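Local coordinates for protein N-acetylgalactosaminyltransferase 7 (Homo sapiens, PDB 6IWR) that belongs to the polypeptide GalNAc-transferase family and pairs a GT-A fold glycosyltransferase domain with a ricin-type beta-trefoil lectin domain, at residues Y62-R68 with Y139-N145; L125-V129 with H168-R173; A295-S299 with F450-M454; Q521-C525 with I537-N541. All coordinates share one frame; numbering follows the deposited sequence.

Contact 1. Residues Y62-R68 with Y139-N145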
# COMPACT_ATOMS: atom_id res chain seq x y z
N TYR A 62 -48.17 5.32 -18.48
CA TYR A 62 -47.87 4.58 -17.26
C TYR A 62 -48.01 5.49 -16.05
O TYR A 62 -47.63 6.66 -16.09
CB TYR A 62 -46.47 3.94 -17.32
CG TYR A 62 -46.19 2.96 -16.20
CD1 TYR A 62 -46.51 1.61 -16.33
CD2 TYR A 62 -45.59 3.38 -15.02
CE1 TYR A 62 -46.25 0.70 -15.30
CE2 TYR A 62 -45.32 2.47 -13.98
CZ TYR A 62 -45.66 1.14 -14.12
OH TYR A 62 -45.42 0.25 -13.09
N HIS A 63 -48.56 4.96 -14.97
CA HIS A 63 -48.88 5.71 -13.76
C HIS A 63 -47.94 5.33 -12.62
O HIS A 63 -47.67 4.15 -12.39
CB HIS A 63 -50.32 5.46 -13.32
CG HIS A 63 -51.31 5.59 -14.42
ND1 HIS A 63 -52.01 6.76 -14.66
CD2 HIS A 63 -51.73 4.70 -15.35
CE1 HIS A 63 -52.81 6.58 -15.70
NE2 HIS A 63 -52.67 5.34 -16.13
N ASP A 64 -47.49 6.34 -11.88
CA ASP A 64 -46.59 6.09 -10.77
C ASP A 64 -47.23 5.12 -9.79
O ASP A 64 -48.46 5.04 -9.70
CB ASP A 64 -46.24 7.39 -10.07
CG ASP A 64 -45.37 8.26 -10.92
OD1 ASP A 64 -44.58 7.69 -11.71
OD2 ASP A 64 -45.49 9.50 -10.83
N PRO A 65 -46.43 4.38 -9.02
CA PRO A 65 -47.00 3.46 -8.05
C PRO A 65 -47.59 4.21 -6.87
O PRO A 65 -47.49 5.42 -6.74
CB PRO A 65 -45.81 2.58 -7.64
CG PRO A 65 -44.63 3.45 -7.88
CD PRO A 65 -44.96 4.27 -9.09
N VAL A 66 -48.22 3.44 -5.98
CA VAL A 66 -48.98 3.95 -4.86
C VAL A 66 -48.54 3.20 -3.62
O VAL A 66 -48.41 1.97 -3.65
CB VAL A 66 -50.50 3.78 -5.07
CG1 VAL A 66 -51.26 4.15 -3.82
CG2 VAL A 66 -50.98 4.62 -6.25
N LEU A 67 -48.30 3.93 -2.54
CA LEU A 67 -47.83 3.35 -1.29
C LEU A 67 -49.03 3.06 -0.41
O LEU A 67 -49.79 3.97 -0.08
CB LEU A 67 -46.87 4.30 -0.58
CG LEU A 67 -45.76 3.65 0.26
CD1 LEU A 67 -45.48 4.44 1.55
CD2 LEU A 67 -46.08 2.19 0.57
N ARG A 68 -49.20 1.80 -0.02
CA ARG A 68 -50.37 1.34 0.72
C ARG A 68 -49.90 0.75 2.04
O ARG A 68 -49.84 -0.49 2.18
CB ARG A 68 -51.16 0.31 -0.08
CG ARG A 68 -51.46 0.77 -1.47
CD ARG A 68 -52.89 0.46 -1.84
NE ARG A 68 -52.99 0.05 -3.23
CZ ARG A 68 -53.43 0.81 -4.22
NH1 ARG A 68 -53.86 2.06 -3.98
NH2 ARG A 68 -53.47 0.31 -5.46
N TYR A 139 -44.34 -2.00 0.39
CA TYR A 139 -45.76 -1.64 0.35
C TYR A 139 -46.09 -0.76 -0.84
O TYR A 139 -47.14 -0.10 -0.83
CB TYR A 139 -46.18 -0.99 1.67
CG TYR A 139 -46.03 -1.94 2.82
CD1 TYR A 139 -46.84 -3.08 2.94
CD2 TYR A 139 -45.05 -1.73 3.77
CE1 TYR A 139 -46.67 -3.98 4.00
CE2 TYR A 139 -44.88 -2.60 4.82
CZ TYR A 139 -45.68 -3.72 4.93
OH TYR A 139 -45.46 -4.56 6.00
N TRP A 140 -45.24 -0.76 -1.86
CA TRP A 140 -45.51 -0.06 -3.11
C TRP A 140 -46.31 -0.95 -4.06
O TRP A 140 -45.99 -2.14 -4.21
CB TRP A 140 -44.21 0.39 -3.77
CG TRP A 140 -43.55 1.55 -3.10
CD1 TRP A 140 -42.48 1.51 -2.26
CD2 TRP A 140 -43.92 2.93 -3.22
NE1 TRP A 140 -42.16 2.78 -1.85
CE2 TRP A 140 -43.03 3.67 -2.42
CE3 TRP A 140 -44.92 3.61 -3.93
CZ2 TRP A 140 -43.10 5.05 -2.32
CZ3 TRP A 140 -44.99 5.00 -3.82
CH2 TRP A 140 -44.08 5.70 -3.02
N HIS A 141 -47.31 -0.38 -4.71
CA HIS A 141 -48.13 -1.12 -5.66
C HIS A 141 -47.93 -0.56 -7.07
O HIS A 141 -48.24 0.60 -7.33
CB HIS A 141 -49.59 -1.09 -5.22
CG HIS A 141 -49.84 -1.95 -4.03
ND1 HIS A 141 -50.28 -3.25 -4.13
CD2 HIS A 141 -49.64 -1.73 -2.71
CE1 HIS A 141 -50.37 -3.78 -2.92
NE2 HIS A 141 -49.99 -2.87 -2.04
N TYR A 142 -47.42 -1.41 -7.96
CA TYR A 142 -46.96 -1.02 -9.29
C TYR A 142 -47.88 -1.59 -10.37
O TYR A 142 -48.36 -2.72 -10.27
CB TYR A 142 -45.52 -1.51 -9.56
CG TYR A 142 -44.46 -1.10 -8.56
CD1 TYR A 142 -44.23 -1.83 -7.39
CD2 TYR A 142 -43.65 0.01 -8.80
CE1 TYR A 142 -43.24 -1.45 -6.49
CE2 TYR A 142 -42.64 0.39 -7.90
CZ TYR A 142 -42.45 -0.34 -6.75
OH TYR A 142 -41.46 0.05 -5.87
N ASP A 143 -48.04 -0.82 -11.43
CA ASP A 143 -49.05 -1.06 -12.45
C ASP A 143 -48.98 -2.34 -13.26
O ASP A 143 -50.00 -2.72 -13.80
CB ASP A 143 -49.19 0.14 -13.38
CG ASP A 143 -50.44 0.93 -13.13
OD1 ASP A 143 -51.19 0.59 -12.21
OD2 ASP A 143 -50.67 1.90 -13.86
N GLU A 144 -47.82 -2.96 -13.43
CA GLU A 144 -47.70 -4.23 -14.20
C GLU A 144 -47.54 -3.98 -15.67
O GLU A 144 -47.28 -4.87 -16.43
CB GLU A 144 -48.89 -5.17 -14.03
CG GLU A 144 -49.10 -5.72 -12.65
CD GLU A 144 -50.51 -5.52 -12.15
OE1 GLU A 144 -51.21 -4.64 -12.64
OE2 GLU A 144 -50.92 -6.26 -11.24
N ASN A 145 -47.60 -2.72 -16.00
CA ASN A 145 -47.68 -2.18 -17.32
C ASN A 145 -46.27 -1.79 -17.78
O ASN A 145 -46.10 -1.02 -18.70
CB ASN A 145 -48.58 -0.97 -17.18
CG ASN A 145 -48.97 -0.39 -18.47
OD1 ASN A 145 -49.09 -1.09 -19.46
ND2 ASN A 145 -49.20 0.89 -18.49
O HOH W 1 -50.68 3.25 -10.29
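Leu67 lies over one face of the Trp140 indole, its CB 3.8 Å from the centroid of the six-membered ring and only 11° off the ring normal, a CH-pi contact. Two residues earlier, Pro65 uses CB and CG to touch Tyr142, with CB 3.6 Å from CD2 of that ring. On the face of this short two-stranded antiparallel ribbon that carries Val66 and His141, the Arg68 side chain crosses His141 at about a right angle and sets NE above the imidazole, offset to its rim; the chain reaches there by bending at chi2 and chi3. Between the faces runs the backbone pairing. Val66 and His141 form a hydrogen-bonded pair, His141 N to Val66 O at 2.8 Å and Val66 N to His141 O at 3.1 Å. Farther along, the end of the Tyr62 ring comes close to 139-145, its CG anti to the backbone N (chi1 -170°), and its CD1 edge lies 3.4 Å from Asn145 CB. A weak bond joins Asp143 N to Tyr62 OH. Helix 251-260 packs against Tyr62 and Tyr142, while His141 NE2 bonds to Ile71 O. The chemistry is thus divided: main-chain bonds set the register, and aromatic and aliphatic surfaces, more than charge pairing, fill the sides of the ribbon.

Contact 2. Residues L125-V129 with H168-R173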
# COMPACT_ATOMS: atom_id res chain seq x y z
N LEU A 125 -25.07 -21.00 -6.63
CA LEU A 125 -25.44 -19.98 -7.60
C LEU A 125 -26.85 -19.45 -7.38
O LEU A 125 -27.15 -18.33 -7.83
CB LEU A 125 -25.32 -20.53 -9.02
CG LEU A 125 -23.93 -21.05 -9.37
CD1 LEU A 125 -23.97 -21.72 -10.75
CD2 LEU A 125 -22.93 -19.92 -9.32
N ASP A 126 -27.71 -20.21 -6.68
CA ASP A 126 -29.10 -19.85 -6.44
C ASP A 126 -29.35 -19.46 -4.98
O ASP A 126 -30.47 -19.55 -4.48
CB ASP A 126 -30.02 -21.00 -6.84
CG ASP A 126 -29.88 -21.37 -8.30
OD1 ASP A 126 -29.98 -20.47 -9.17
OD2 ASP A 126 -29.63 -22.56 -8.58
N ARG A 127 -28.32 -19.01 -4.29
CA ARG A 127 -28.45 -18.74 -2.88
C ARG A 127 -29.47 -17.64 -2.63
O ARG A 127 -29.69 -16.78 -3.48
CB ARG A 127 -27.11 -18.34 -2.28
CG ARG A 127 -26.64 -16.94 -2.68
CD ARG A 127 -25.68 -16.51 -1.66
NE ARG A 127 -25.10 -15.21 -1.91
CZ ARG A 127 -24.12 -14.70 -1.16
NH1 ARG A 127 -23.63 -13.50 -1.43
NH2 ARG A 127 -23.63 -15.41 -0.15
N SER A 128 -30.08 -17.69 -1.45
CA SER A 128 -30.92 -16.61 -0.98
C SER A 128 -30.01 -15.50 -0.46
O SER A 128 -28.80 -15.72 -0.34
CB SER A 128 -31.85 -17.11 0.12
OG SER A 128 -31.10 -17.73 1.14
N VAL A 129 -30.56 -14.33 -0.14
CA VAL A 129 -29.74 -13.19 0.22
C VAL A 129 -30.47 -12.38 1.29
O VAL A 129 -31.69 -12.48 1.45
CB VAL A 129 -29.41 -12.36 -1.05
CG1 VAL A 129 -29.63 -10.91 -0.81
CG2 VAL A 129 -27.98 -12.64 -1.48
N HIS A 168 -27.85 -16.26 -12.54
CA HIS A 168 -28.83 -17.00 -11.75
C HIS A 168 -29.67 -16.04 -10.93
O HIS A 168 -30.90 -16.11 -10.92
CB HIS A 168 -28.14 -18.03 -10.84
CG HIS A 168 -27.86 -19.34 -11.49
ND1 HIS A 168 -28.60 -20.48 -11.25
CD2 HIS A 168 -26.91 -19.71 -12.39
CE1 HIS A 168 -28.12 -21.48 -11.96
NE2 HIS A 168 -27.09 -21.05 -12.66
N SER A 169 -29.01 -15.09 -10.26
CA SER A 169 -29.73 -14.14 -9.43
C SER A 169 -30.76 -13.36 -10.26
O SER A 169 -31.91 -13.21 -9.83
CB SER A 169 -28.71 -13.24 -8.74
OG SER A 169 -28.91 -11.87 -9.00
N VAL A 170 -30.38 -12.90 -11.45
CA VAL A 170 -31.30 -12.15 -12.31
C VAL A 170 -32.48 -13.03 -12.73
O VAL A 170 -33.65 -12.61 -12.67
CB VAL A 170 -30.57 -11.60 -13.54
CG1 VAL A 170 -31.59 -11.07 -14.56
CG2 VAL A 170 -29.57 -10.52 -13.14
N ILE A 171 -32.18 -14.26 -13.16
CA ILE A 171 -33.23 -15.22 -13.46
C ILE A 171 -34.11 -15.46 -12.23
O ILE A 171 -35.34 -15.50 -12.32
CB ILE A 171 -32.60 -16.52 -13.99
CG1 ILE A 171 -31.78 -16.23 -15.25
CG2 ILE A 171 -33.65 -17.58 -14.25
CD1 ILE A 171 -32.39 -16.78 -16.52
N LYS A 172 -33.50 -15.55 -11.04
CA LYS A 172 -34.30 -15.95 -9.88
C LYS A 172 -35.28 -14.86 -9.45
O LYS A 172 -36.41 -15.17 -9.07
CB LYS A 172 -33.40 -16.32 -8.71
CG LYS A 172 -34.15 -17.10 -7.65
CD LYS A 172 -33.22 -17.71 -6.62
CE LYS A 172 -33.97 -18.49 -5.57
NZ LYS A 172 -33.09 -18.82 -4.42
N ARG A 173 -34.89 -13.60 -9.47
CA ARG A 173 -35.69 -12.58 -8.81
C ARG A 173 -36.37 -11.64 -9.79
O ARG A 173 -36.90 -10.60 -9.38
CB ARG A 173 -34.83 -11.81 -7.83
CG ARG A 173 -34.03 -12.74 -6.95
CD ARG A 173 -33.36 -12.01 -5.85
NE ARG A 173 -32.88 -12.96 -4.86
CZ ARG A 173 -31.63 -13.42 -4.78
NH1 ARG A 173 -31.32 -14.30 -3.84
NH2 ARG A 173 -30.70 -12.99 -5.62
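His168 presents its imidazole to 125-129 in two ways at once. Over one face sits Leu125, whose CB lies over the ring centre, 3.8 Å from the centroid, with CD1 reaching on to NE2. At the ring's edge, close to its plane, Asp126 OD1 accepts from His168 ND1; the modelled distance of 2.5 Å is very short and its exact value doubtful, and the carboxylate is turned 53° against the ring. The other ring nitrogen, NE2, bonds to Tyr201 OH, so the imidazole is held from both nitrogens, which probably fixes its rotation. One helical turn on, Lys172 extends from the helix to the loop and meets it with its tip, CG anti to the backbone N (chi1 -163°); its NZ gives a 2.7 Å bond to Asp126 O, approaching 26° out of the carbonyl plane. Arg173 is likewise extended from CG to NE, and NH1 meets Arg127 O at 3.0 Å in a weak bond, with the guanidinium edge also facing Ser128 CA. Glu81 forms a salt bridge with both cationic ends; for Arg173 it is the stronger partner, whereas Lys172 NZ is shared between Asp126 O, Glu81 and Pro82 O. Arg127 itself points away from the helix and pairs with Glu245. The contact thus lays the loop that follows helix 117-122 along the C-terminal part of helix 160-173, whose Val170 and Ile171 pack on strand 179-186 of the central sheet.

Contact 3. Residues A295-S299 with F450-M454; sequences AWDWS and FKWFM
Two aromatic rings meet rim to rim here with their planes almost parallel: the six-membered ring of Trp296 and the ring of Phe453 lie 6.0 Å apart between centroids, at an interplanar angle of 7°, yet neither covers the other's face. The side chains come from opposite directions, and the touching atoms are Trp296 CH2 and Phe453 CE2. Phe450, one turn earlier on helix 450-457, brings CZ to 4.1 Å from Trp296 CZ2. The indole reaches the helix because its CG sits between the backbone N and the carbonyl carbon (chi1 58°). The bend at chi2 (-58°) brings the Met454 sulfur to the edge of the second indole, with SD 3.8 Å from Trp298 CH2, a Met-aromatic contact in the ring plane. Beyond the two segments, Tyr361 meets Trp296 edge-to-face and Trp413 stacks on Phe450, so the aromatic cluster extends further. The loop after the strand is shaped by an Asx turn, in which Asp297 OD1 accepts from Ser299 N at 2.9 Å. No hydrogen bond crosses between the segments; cohesion across this buried contact comes from apolar, aromatic and sulfur surfaces, while the indole N-H of Trp298 bonds outside the contact, to Tyr465 O.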
# COMPACT_ATOMS: atom_id res chain seq x y z
N ALA A 295 -21.79 12.37 -7.05
CA ALA A 295 -21.15 13.67 -7.19
C ALA A 295 -19.72 13.44 -7.68
O ALA A 295 -19.36 12.35 -8.12
CB ALA A 295 -21.22 14.43 -5.85
N TRP A 296 -18.90 14.49 -7.58
CA TRP A 296 -17.52 14.46 -8.05
C TRP A 296 -16.81 15.66 -7.44
O TRP A 296 -17.45 16.63 -7.04
CB TRP A 296 -17.46 14.51 -9.57
CG TRP A 296 -18.14 15.73 -10.09
CD1 TRP A 296 -17.59 16.96 -10.26
CD2 TRP A 296 -19.52 15.85 -10.48
NE1 TRP A 296 -18.52 17.84 -10.74
CE2 TRP A 296 -19.72 17.19 -10.88
CE3 TRP A 296 -20.59 14.95 -10.54
CZ2 TRP A 296 -20.96 17.66 -11.32
CZ3 TRP A 296 -21.82 15.42 -10.98
CH2 TRP A 296 -21.99 16.77 -11.37
N ASP A 297 -15.48 15.58 -7.37
CA ASP A 297 -14.65 16.74 -7.09
C ASP A 297 -14.16 17.29 -8.44
O ASP A 297 -14.47 16.73 -9.49
CB ASP A 297 -13.51 16.37 -6.12
CG ASP A 297 -12.42 15.49 -6.76
OD1 ASP A 297 -12.31 15.45 -8.00
OD2 ASP A 297 -11.66 14.83 -6.00
N TRP A 298 -13.38 18.36 -8.42
CA TRP A 298 -13.06 19.06 -9.66
C TRP A 298 -11.88 18.47 -10.42
O TRP A 298 -11.50 18.99 -11.48
CB TRP A 298 -12.87 20.54 -9.34
CG TRP A 298 -14.14 20.98 -8.71
CD1 TRP A 298 -14.38 21.21 -7.38
CD2 TRP A 298 -15.40 21.12 -9.37
NE1 TRP A 298 -15.71 21.53 -7.19
CE2 TRP A 298 -16.35 21.48 -8.39
CE3 TRP A 298 -15.82 20.98 -10.71
CZ2 TRP A 298 -17.67 21.71 -8.70
CZ3 TRP A 298 -17.14 21.23 -11.02
CH2 TRP A 298 -18.06 21.57 -10.02
N SER A 299 -11.30 17.38 -9.92
CA SER A 299 -10.48 16.49 -10.74
C SER A 299 -11.32 15.42 -11.41
O SER A 299 -10.78 14.62 -12.19
CB SER A 299 -9.38 15.84 -9.89
OG SER A 299 -9.85 15.63 -8.58
N PHE A 450 -23.92 24.03 -18.46
CA PHE A 450 -23.43 23.43 -17.24
C PHE A 450 -23.68 24.34 -16.05
O PHE A 450 -23.73 23.87 -14.90
CB PHE A 450 -21.96 23.07 -17.38
CG PHE A 450 -21.48 22.10 -16.32
CD1 PHE A 450 -21.85 20.77 -16.35
CD2 PHE A 450 -20.70 22.54 -15.27
CE1 PHE A 450 -21.44 19.89 -15.38
CE2 PHE A 450 -20.28 21.66 -14.29
CZ PHE A 450 -20.64 20.34 -14.35
N LYS A 451 -23.85 25.63 -16.29
CA LYS A 451 -24.11 26.57 -15.21
C LYS A 451 -25.51 26.34 -14.62
O LYS A 451 -25.69 26.30 -13.39
CB LYS A 451 -23.92 27.99 -15.74
CG LYS A 451 -23.76 29.11 -14.72
CD LYS A 451 -22.69 28.81 -13.69
CE LYS A 451 -22.77 29.79 -12.51
NZ LYS A 451 -21.85 29.42 -11.40
N TRP A 452 -26.52 26.16 -15.48
CA TRP A 452 -27.84 25.72 -14.99
C TRP A 452 -27.71 24.44 -14.19
O TRP A 452 -28.18 24.35 -13.05
CB TRP A 452 -28.81 25.53 -16.16
CG TRP A 452 -30.07 24.80 -15.79
CD1 TRP A 452 -31.26 25.35 -15.36
CD2 TRP A 452 -30.27 23.39 -15.82
NE1 TRP A 452 -32.18 24.35 -15.12
CE2 TRP A 452 -31.59 23.14 -15.38
CE3 TRP A 452 -29.45 22.30 -16.14
CZ2 TRP A 452 -32.10 21.84 -15.27
CZ3 TRP A 452 -29.96 21.02 -16.03
CH2 TRP A 452 -31.28 20.80 -15.61
N PHE A 453 -27.06 23.45 -14.76
CA PHE A 453 -26.93 22.16 -14.10
C PHE A 453 -26.36 22.31 -12.69
O PHE A 453 -26.89 21.74 -11.73
CB PHE A 453 -26.06 21.24 -14.95
CG PHE A 453 -25.76 19.92 -14.33
CD1 PHE A 453 -26.76 18.97 -14.17
CD2 PHE A 453 -24.45 19.62 -13.94
CE1 PHE A 453 -26.45 17.73 -13.63
CE2 PHE A 453 -24.14 18.38 -13.38
CZ PHE A 453 -25.14 17.43 -13.23
N MET A 454 -25.29 23.10 -12.54
CA MET A 454 -24.64 23.23 -11.24
C MET A 454 -25.52 23.97 -10.23
O MET A 454 -25.37 23.79 -9.02
CB MET A 454 -23.30 23.94 -11.38
CG MET A 454 -22.11 23.04 -11.73
SD MET A 454 -21.84 21.73 -10.52
CE MET A 454 -22.44 20.44 -11.58

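Contact 4. Residues Q521-C525 with I537-N541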
# COMPACT_ATOMS: atom_id res chain seq x y z
N GLN A 521 0.01 18.26 -4.26
CA GLN A 521 0.10 17.11 -5.15
C GLN A 521 -1.20 16.37 -4.98
O GLN A 521 -1.57 16.05 -3.87
CB GLN A 521 1.27 16.21 -4.76
CG GLN A 521 1.40 14.95 -5.59
CD GLN A 521 2.70 14.22 -5.35
OE1 GLN A 521 2.79 13.36 -4.50
NE2 GLN A 521 3.71 14.56 -6.12
N TYR A 522 -1.90 16.09 -6.06
CA TYR A 522 -3.18 15.41 -5.95
C TYR A 522 -4.13 16.20 -5.04
O TYR A 522 -4.42 17.35 -5.30
CB TYR A 522 -3.02 13.96 -5.48
CG TYR A 522 -2.01 13.15 -6.25
CD1 TYR A 522 -2.11 13.02 -7.61
CD2 TYR A 522 -0.98 12.52 -5.59
CE1 TYR A 522 -1.18 12.28 -8.31
CE2 TYR A 522 -0.06 11.79 -6.28
CZ TYR A 522 -0.16 11.67 -7.64
OH TYR A 522 0.76 10.93 -8.31
N ASP A 523 -4.66 15.56 -4.01
CA ASP A 523 -5.52 16.21 -3.06
C ASP A 523 -4.77 16.66 -1.82
O ASP A 523 -5.35 17.25 -0.93
CB ASP A 523 -6.68 15.27 -2.69
CG ASP A 523 -6.21 14.03 -1.96
OD1 ASP A 523 -5.29 13.36 -2.44
OD2 ASP A 523 -6.76 13.73 -0.89
N GLN A 524 -3.48 16.37 -1.76
CA GLN A 524 -2.66 16.71 -0.61
C GLN A 524 -1.99 18.07 -0.72
O GLN A 524 -1.87 18.63 -1.79
CB GLN A 524 -1.61 15.64 -0.36
CG GLN A 524 -2.13 14.22 -0.40
CD GLN A 524 -2.38 13.64 0.97
OE1 GLN A 524 -1.46 13.24 1.67
NE2 GLN A 524 -3.63 13.59 1.36
N CYS A 525 -1.56 18.59 0.43
CA CYS A 525 -0.75 19.80 0.51
C CYS A 525 0.53 19.56 1.29
O CYS A 525 0.62 18.68 2.15
CB CYS A 525 -1.52 20.94 1.18
SG CYS A 525 -2.80 21.47 0.20
N ILE A 537 3.54 15.89 3.74
CA ILE A 537 2.40 15.83 2.83
C ILE A 537 1.19 15.35 3.62
O ILE A 537 1.26 14.30 4.27
CB ILE A 537 2.68 14.87 1.66
CG1 ILE A 537 3.11 15.59 0.42
CG2 ILE A 537 1.41 14.18 1.23
CD1 ILE A 537 2.52 14.92 -0.80
N THR A 538 0.08 16.09 3.57
CA THR A 538 -1.12 15.64 4.27
C THR A 538 -2.36 16.00 3.48
O THR A 538 -2.30 16.71 2.48
CB THR A 538 -1.33 16.27 5.65
OG1 THR A 538 -0.20 17.07 6.02
CG2 THR A 538 -1.58 15.19 6.69
N HIS A 539 -3.49 15.54 4.00
CA HIS A 539 -4.77 15.92 3.42
C HIS A 539 -5.06 17.40 3.69
O HIS A 539 -4.74 17.95 4.75
CB HIS A 539 -5.90 15.05 3.95
CG HIS A 539 -7.21 15.33 3.29
ND1 HIS A 539 -8.32 15.78 3.98
CD2 HIS A 539 -7.57 15.28 1.98
CE1 HIS A 539 -9.31 15.97 3.13
NE2 HIS A 539 -8.89 15.68 1.91
N CYS A 540 -5.74 18.01 2.72
CA CYS A 540 -5.80 19.44 2.54
C CYS A 540 -7.26 19.89 2.55
O CYS A 540 -8.11 19.20 2.00
CB CYS A 540 -5.12 19.81 1.21
SG CYS A 540 -4.46 21.42 1.35
N ASN A 541 -7.56 21.03 3.17
CA ASN A 541 -8.90 21.62 3.12
C ASN A 541 -8.79 23.10 2.77
O ASN A 541 -7.78 23.75 3.04
CB ASN A 541 -9.66 21.46 4.45
CG ASN A 541 -10.14 20.02 4.69
OD1 ASN A 541 -10.43 19.26 3.75
ND2 ASN A 541 -10.24 19.64 5.97
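With SG anti to the carbonyl carbon in Cys525 (chi1 -68°) and anti to the backbone N in Cys540 (chi1 -151°), the two sulfurs come within bonding distance. SG of Cys525 and SG of Cys540 are joined at 2.0 Å, with a disulfide torsion of -87°, a left-handed bridge. Beside it the backbones are paired: Cys525 N donates to Thr538 O at 2.9 Å, and Thr538 N returns a bond to Cys525 O at 3.0 Å. Gln524 and His539 form the neighbouring non-hydrogen-bonded pair, though their side chains diverge. These bonds belong to the antiparallel hairpin of strands 524-529 and 534-539 in the ricin-type beta-trefoil lectin domain, a fold assembled largely from such hairpins. The disulfide ties the start of the first strand to the residue just after the second, fastening the open end of the hairpin. Upstream, a type II' turn from Gln521 to Gln524 reverses the chain and links strand 519-521 to this hairpin. The Gln524 side chain bends at chi2 and crosses Ile537 at about a right angle, with OE1 at 3.1 Å from Ile537 CG2; that oxygen accepts from Asn493 N. Gln521 also points its amide beyond the hairpin, NE2 bonding to Asn508 O and Leu510 O. Close to the disulfide, the Asp523 carboxylate comes to the edge of the His539 ring, OD2 lying near the ring plane and 3.4 Å from CD2.

Along the chain contacts 1 and 2 interleave: 62-68, 125-129, 139-145 and 168-173 follow in that order. Contact 1 pairs two N-terminal strands, while contact 2 lays an N-terminal loop on helix 160-173 of the glycosyltransferase domain; their centres lie 24 Å apart. Contact 3 opens after both have closed, and contact 4 comes last. Contact 3 joins strand 292-296 to helix 450-457, bringing together parts 151 residues apart, whereas contact 4 is local to one hairpin of the lectin domain. These two have centres 21 Å apart and nearest atoms about 6 Å apart, without touching. Contacts 1 and 4, 48 Å between centres, lie on opposite sides of the chain's centre and span the two-domain molecule.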